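Side-chain contacts in glutaredoxin related protein (Sulfolobus solfataricus, PDB 4MNN), which probably acts as an atypical protein disulfide oxidoreductase of the glutaredoxin family, exchanging thiols and disulfides: residues A[61-66]-A[139-144]; A[102-107]-A[146-151]. One frame throughout, in Å; residues are numbered along the deposited sequence.

Contact 1: residues A[61-66]-A[139-144]; sequences TYYGIP and TEYEEE
Tyr-63 and Gly-64, where strand 57-63 runs out into a turn, face Tyr-141 and Glu-140 just ahead of helix 142-147, with the CA atoms of Tyr-63 and Tyr-141 7.3 Å apart and those of Gly-64 and Glu-140 6.2 Å apart. Two tyrosine side chains carry the contact and cross at about a right angle. The methylene of Tyr-63 sits over one face of the Tyr-141 ring in a CH-pi contact, its CB 3.6 Å from the ring centroid and 15° off the normal. Beyond CB, the ring of Tyr-63 turns an edge toward that face: an offset edge-to-face pair, centroids 5.4 Å apart and planes at 64°. At the rim, Tyr-63 CD2 lies 3.6 Å from Tyr-141 OH, which sits near the plane of the Tyr-63 ring. With CG anti to its own carbonyl carbon (chi1 -75°), Tyr-141 extends its ring to the strand end, where CE1 comes within 3.4 Å of Tyr-63 C and 3.6 Å of Gly-64 N. Gly-64, at a positive phi where a CB would press on the preceding carbonyl O, runs beside Tyr-141 CE1, and Glu-140 CG stands loosely alongside, 4.5 Å from Gly-64 CA. Both phenols are anchored by hydrogen bonds beyond the segments, Tyr-63 OH to Glu-134 and Tyr-141 OH to the backbone O of Pro-48, while Tyr-136 stacks on the Tyr-63 ring. A leucine in place of Tyr-141 would probably leave the carbonyl of Pro-48 without this partner and the methylene of Tyr-63 without an aromatic face. Between the two segments cohesion is therefore aromatic and apolar, and the polar ends of the same rings tie the strand end and the helix start to neighbouring parts of the fold.

Contact 2: residues A[102-107]-A[146-151]; sequences SVKLFV and DKYRVL
Phe-106, on strand 101-107, meets Val-150 and Tyr-148 just past the end of helix 142-147. Its CB lies 4.0 Å from Val-150 CG1. The next atoms, CG and CD2, lie under the other methyl of that valine: Val-150 CG2 stands over one face of the ring in a CH-pi contact, 4.0 Å from the centroid and 3.8 Å from Phe-106 CD2. A chi1 of -69°, which sets CG opposite the carbonyl carbon, carries the ring on toward Tyr-148, whose CD1 is 4.1 Å from Phe-106 CE2 and 3.6 Å from Phe-106 CZ at the far end. The two rings are inclined at 42° and meet obliquely. Two residues earlier on the strand, Lys-104 reaches along an extended chain to bring NZ 3.1 Å from Tyr-148 OH. Asp-160 holds both groups, by a salt bridge to the lysine and a hydrogen bond to the phenol, and so fixes the polar end of this otherwise apolar patch. Tyr-136 of strand 131-137 also meets the Phe-106 ring, its plane nearly parallel. Arg-149, at positive phi, is the C-prime residue of a Schellman motif that ends the helix, after which Val-150 packs beside Tyr-148 against Phe-106; the exit of the helix that links strand 131-137 to strand 155-158 is thus packed on the sheet, as in a thioredoxin fold.

The centres of contacts 1 and 2 lie about 10 Å apart, and both use helix 142-147: the residues leading into it meet the end of strand 57-63, those just after it meet strand 101-107. Both strands belong to one mixed sheet, separated there by strand 131-137. Along the chain the segments alternate, 61-66, 102-107, 139-144, 146-151. The contacts touch directly, Glu-144 C lying 3.8 Å from Phe-106 CE1 and Tyr-62 OH 3.7 Å from Val-107 CG2. Contact 2 stays within the C-terminal thioredoxin-like part of the protein, whereas contact 1 joins that part to the N-terminal one, so the flanks of one short helix link the two.

Contact 1: residues A[61-66]-A[139-144]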
loop_
_atom_site.group_PDB
_atom_site.type_symbol
_atom_site.label_atom_id
_atom_site.label_comp_id
_atom_site.label_asym_id
_atom_site.label_seq_id
_atom_site.Cartn_x
_atom_site.Cartn_y
_atom_site.Cartn_z
ATOM N N THR A 61 5.326 -0.153 -0.765
ATOM C CA THR A 61 5.608 -1.135 0.275
ATOM C C THR A 61 4.689 -0.716 1.416
ATOM O O THR A 61 4.598 0.482 1.738
ATOM C CB THR A 61 7.028 -1.042 0.854
ATOM O OG1 THR A 61 7.980 -1.311 -0.164
ATOM C CG2 THR A 61 7.214 -2.093 1.977
ATOM N N TYR A 62 4.020 -1.700 1.999
ATOM C CA TYR A 62 3.145 -1.497 3.129
ATOM C C TYR A 62 3.869 -2.193 4.288
ATOM O O TYR A 62 4.087 -3.433 4.241
ATOM C CB TYR A 62 1.816 -2.209 2.872
ATOM C CG TYR A 62 0.772 -1.922 3.914
ATOM C CD1 TYR A 62 -0.310 -1.069 3.646
ATOM C CD2 TYR A 62 0.843 -2.524 5.187
ATOM C CE1 TYR A 62 -1.295 -0.826 4.619
ATOM C CE2 TYR A 62 -0.132 -2.288 6.165
ATOM C CZ TYR A 62 -1.190 -1.442 5.883
ATOM O OH TYR A 62 -2.124 -1.191 6.877
ATOM N N TYR A 63 4.257 -1.406 5.285
ATOM C CA TYR A 63 4.929 -1.911 6.468
ATOM C C TYR A 63 3.889 -2.229 7.544
ATOM O O TYR A 63 3.389 -1.339 8.232
ATOM C CB TYR A 63 5.946 -0.877 6.949
ATOM C CG TYR A 63 7.058 -0.672 5.925
ATOM C CD1 TYR A 63 7.043 0.424 5.043
ATOM C CD2 TYR A 63 8.158 -1.551 5.881
ATOM C CE1 TYR A 63 8.083 0.643 4.163
ATOM C CE2 TYR A 63 9.221 -1.338 5.001
ATOM C CZ TYR A 63 9.177 -0.243 4.148
ATOM O OH TYR A 63 10.220 -0.033 3.264
ATOM N N GLY A 64 3.590 -3.530 7.652
ATOM C CA GLY A 64 2.600 -4.070 8.564
ATOM C C GLY A 64 1.864 -5.089 7.723
ATOM O O GLY A 64 2.424 -5.563 6.716
ATOM N N ILE A 65 0.626 -5.414 8.085
ATOM C CA ILE A 65 -0.158 -6.368 7.280
ATOM C C ILE A 65 -1.465 -5.646 6.994
ATOM O O ILE A 65 -2.171 -5.214 7.902
ATOM C CB ILE A 65 -0.414 -7.703 8.043
ATOM C CG1 ILE A 65 0.938 -8.353 8.388
ATOM C CG2 ILE A 65 -1.287 -8.627 7.189
ATOM C CD1 ILE A 65 0.808 -9.632 9.227
ATOM N N PRO A 66 -1.813 -5.495 5.708
ATOM C CA PRO A 66 -3.047 -4.777 5.397
ATOM C C PRO A 66 -4.370 -5.485 5.644
ATOM O O PRO A 66 -5.100 -5.766 4.699
ATOM C CB PRO A 66 -2.852 -4.403 3.930
ATOM C CG PRO A 66 -2.128 -5.579 3.388
ATOM C CD PRO A 66 -1.105 -5.910 4.483
ATOM N N THR A 139 0.993 1.206 14.569
ATOM C CA THR A 139 0.930 0.384 15.792
ATOM C C THR A 139 2.023 -0.661 15.776
ATOM O O THR A 139 2.515 -1.107 16.827
ATOM C CB THR A 139 -0.452 -0.352 15.943
ATOM O OG1 THR A 139 -0.619 -1.342 14.910
ATOM C CG2 THR A 139 -1.572 0.660 15.879
ATOM N N GLU A 140 2.425 -1.044 14.573
ATOM C CA GLU A 140 3.457 -2.064 14.393
ATOM C C GLU A 140 4.826 -1.401 14.260
ATOM O O GLU A 140 5.797 -1.813 14.902
ATOM C CB GLU A 140 3.117 -2.877 13.124
ATOM C CG GLU A 140 4.065 -4.021 12.800
ATOM C CD GLU A 140 4.086 -5.057 13.901
ATOM O OE1 GLU A 140 2.996 -5.406 14.390
ATOM O OE2 GLU A 140 5.181 -5.511 14.261
ATOM N N TYR A 141 4.918 -0.364 13.433
ATOM C CA TYR A 141 6.196 0.335 13.250
ATOM C C TYR A 141 6.235 1.590 14.122
ATOM O O TYR A 141 6.230 2.738 13.625
ATOM C CB TYR A 141 6.391 0.669 11.766
ATOM C CG TYR A 141 6.775 -0.556 10.955
ATOM C CD1 TYR A 141 5.847 -1.564 10.675
ATOM C CD2 TYR A 141 8.073 -0.710 10.485
ATOM C CE1 TYR A 141 6.218 -2.689 9.932
ATOM C CE2 TYR A 141 8.467 -1.837 9.740
ATOM C CZ TYR A 141 7.544 -2.812 9.458
ATOM O OH TYR A 141 7.930 -3.879 8.673
ATOM N N GLU A 142 6.267 1.362 15.440
ATOM C CA GLU A 142 6.272 2.470 16.419
ATOM C C GLU A 142 7.475 3.413 16.345
ATOM O O GLU A 142 7.347 4.610 16.599
ATOM C CB GLU A 142 6.159 1.897 17.834
ATOM C CG GLU A 142 5.030 0.872 17.950
ATOM C CD GLU A 142 4.887 0.304 19.354
ATOM O OE1 GLU A 142 4.227 0.936 20.184
ATOM O OE2 GLU A 142 5.437 -0.771 19.618
ATOM N N GLU A 143 8.638 2.889 16.003
ATOM C CA GLU A 143 9.810 3.748 15.908
ATOM C C GLU A 143 9.671 4.750 14.772
ATOM O O GLU A 143 10.022 5.942 14.911
ATOM C CB GLU A 143 11.064 2.893 15.697
ATOM C CG GLU A 143 11.435 2.065 16.920
ATOM C CD GLU A 143 12.657 1.167 16.665
ATOM O OE1 GLU A 143 13.753 1.712 16.379
ATOM O OE2 GLU A 143 12.508 -0.076 16.748
ATOM N N GLU A 144 9.188 4.256 13.630
ATOM C CA GLU A 144 8.967 5.129 12.496
ATOM C C GLU A 144 7.907 6.189 12.844
ATOM O O GLU A 144 8.056 7.378 12.539
ATOM C CB GLU A 144 8.535 4.285 11.283
ATOM C CG GLU A 144 9.685 3.420 10.757
ATOM C CD GLU A 144 10.850 4.274 10.274
ATOM O OE1 GLU A 144 12.016 3.853 10.417
ATOM O OE2 GLU A 144 10.593 5.366 9.738
#

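Contact 2: residues A[102-107]-A[146-151]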
loop_
_atom_site.group_PDB
_atom_site.type_symbol
_atom_site.label_atom_id
_atom_site.label_comp_id
_atom_site.label_asym_id
_atom_site.label_seq_id
_atom_site.Cartn_x
_atom_site.Cartn_y
_atom_site.Cartn_z
ATOM N N SER A 102 9.848 10.952 -1.733
ATOM C CA SER A 102 9.248 10.094 -0.726
ATOM C C SER A 102 7.886 10.591 -0.271
ATOM O O SER A 102 7.687 11.785 -0.051
ATOM C CB SER A 102 10.179 10.023 0.482
ATOM O OG SER A 102 9.566 9.345 1.571
ATOM N N VAL A 103 6.959 9.652 -0.153
ATOM C CA VAL A 103 5.628 9.935 0.364
ATOM C C VAL A 103 5.384 8.794 1.351
ATOM O O VAL A 103 5.363 7.623 0.956
ATOM C CB VAL A 103 4.524 9.896 -0.743
ATOM C CG1 VAL A 103 3.122 10.168 -0.106
ATOM C CG2 VAL A 103 4.828 10.941 -1.811
ATOM N N LYS A 104 5.249 9.115 2.638
ATOM C CA LYS A 104 4.970 8.104 3.649
ATOM C C LYS A 104 3.638 8.374 4.293
ATOM O O LYS A 104 3.379 9.481 4.776
ATOM C CB LYS A 104 6.032 8.093 4.745
ATOM C CG LYS A 104 7.393 7.721 4.180
ATOM C CD LYS A 104 8.502 7.805 5.217
ATOM C CE LYS A 104 9.805 7.328 4.532
ATOM N NZ LYS A 104 10.875 7.095 5.495
ATOM N N LEU A 105 2.811 7.344 4.321
ATOM C CA LEU A 105 1.491 7.446 4.929
ATOM C C LEU A 105 1.468 6.575 6.178
ATOM O O LEU A 105 1.801 5.401 6.102
ATOM C CB LEU A 105 0.413 6.933 3.956
ATOM C CG LEU A 105 -0.973 6.789 4.617
ATOM C CD1 LEU A 105 -1.492 8.167 5.016
ATOM C CD2 LEU A 105 -1.993 6.113 3.652
ATOM N N PHE A 106 1.123 7.158 7.320
ATOM C CA PHE A 106 0.975 6.408 8.552
ATOM C C PHE A 106 -0.500 6.157 8.789
ATOM O O PHE A 106 -1.314 7.070 8.679
ATOM C CB PHE A 106 1.576 7.188 9.724
ATOM C CG PHE A 106 3.093 7.286 9.629
ATOM C CD1 PHE A 106 3.896 6.358 10.275
ATOM C CD2 PHE A 106 3.688 8.215 8.784
ATOM C CE1 PHE A 106 5.268 6.346 10.079
ATOM C CE2 PHE A 106 5.068 8.218 8.570
ATOM C CZ PHE A 106 5.853 7.274 9.226
ATOM N N VAL A 107 -0.824 4.912 9.131
ATOM C CA VAL A 107 -2.193 4.518 9.428
ATOM C C VAL A 107 -2.209 3.586 10.643
ATOM O O VAL A 107 -1.158 3.216 11.175
ATOM C CB VAL A 107 -2.818 3.684 8.241
ATOM C CG1 VAL A 107 -2.751 4.466 6.922
ATOM C CG2 VAL A 107 -2.065 2.325 8.088
ATOM N N ASP A 146 7.131 7.504 15.695
ATOM C CA ASP A 146 7.688 8.538 16.555
ATOM C C ASP A 146 8.746 9.393 15.891
ATOM O O ASP A 146 8.869 10.584 16.187
ATOM C CB ASP A 146 8.179 7.913 17.860
ATOM C CG ASP A 146 7.028 7.449 18.728
ATOM O OD1 ASP A 146 5.937 8.066 18.628
ATOM O OD2 ASP A 146 7.192 6.483 19.514
ATOM N N LYS A 147 9.472 8.806 14.952
ATOM C CA LYS A 147 10.507 9.521 14.242
ATOM C C LYS A 147 9.882 10.711 13.517
ATOM O O LYS A 147 10.463 11.820 13.459
ATOM C CB LYS A 147 11.165 8.584 13.228
ATOM C CG LYS A 147 12.178 9.281 12.331
ATOM C CD LYS A 147 12.902 8.296 11.419
ATOM C CE LYS A 147 13.855 9.045 10.477
ATOM N NZ LYS A 147 14.444 8.119 9.467
ATOM N N TYR A 148 8.686 10.468 12.966
ATOM C CA TYR A 148 7.979 11.515 12.237
ATOM C C TYR A 148 6.934 12.247 13.076
ATOM O O TYR A 148 6.123 13.032 12.550
ATOM C CB TYR A 148 7.387 10.937 10.931
ATOM C CG TYR A 148 8.476 10.472 9.984
ATOM C CD1 TYR A 148 8.818 9.122 9.904
ATOM C CD2 TYR A 148 9.234 11.388 9.250
ATOM C CE1 TYR A 148 9.884 8.692 9.123
ATOM C CE2 TYR A 148 10.317 10.964 8.454
ATOM C CZ TYR A 148 10.626 9.613 8.403
ATOM O OH TYR A 148 11.678 9.139 7.625
ATOM N N ARG A 149 6.978 12.026 14.394
ATOM C CA ARG A 149 6.095 12.727 15.327
ATOM C C ARG A 149 4.604 12.581 15.042
ATOM O O ARG A 149 3.800 13.511 15.202
ATOM C CB ARG A 149 6.486 14.218 15.363
ATOM C CG ARG A 149 7.951 14.475 15.774
ATOM C CD ARG A 149 8.147 15.991 15.965
ATOM N NE ARG A 149 9.382 16.399 16.630
ATOM C CZ ARG A 149 10.584 15.854 16.450
ATOM N NH1 ARG A 149 10.756 14.828 15.613
ATOM N NH2 ARG A 149 11.635 16.359 17.096
ATOM N N VAL A 150 4.241 11.376 14.657
ATOM C CA VAL A 150 2.861 11.047 14.343
ATOM C C VAL A 150 2.068 10.715 15.611
ATOM O O VAL A 150 2.526 9.940 16.453
ATOM C CB VAL A 150 2.839 9.835 13.354
ATOM C CG1 VAL A 150 1.357 9.400 13.017
ATOM C CG2 VAL A 150 3.634 10.219 12.068
ATOM N N LEU A 151 0.914 11.360 15.769
ATOM C CA LEU A 151 0.001 11.057 16.871
ATOM C C LEU A 151 -1.262 10.532 16.143
ATOM O O LEU A 151 -1.456 9.305 15.977
ATOM C CB LEU A 151 -0.299 12.307 17.738
ATOM C CG LEU A 151 0.844 12.753 18.659
ATOM C CD1 LEU A 151 0.457 14.041 19.378
ATOM C CD2 LEU A 151 1.134 11.638 19.679
#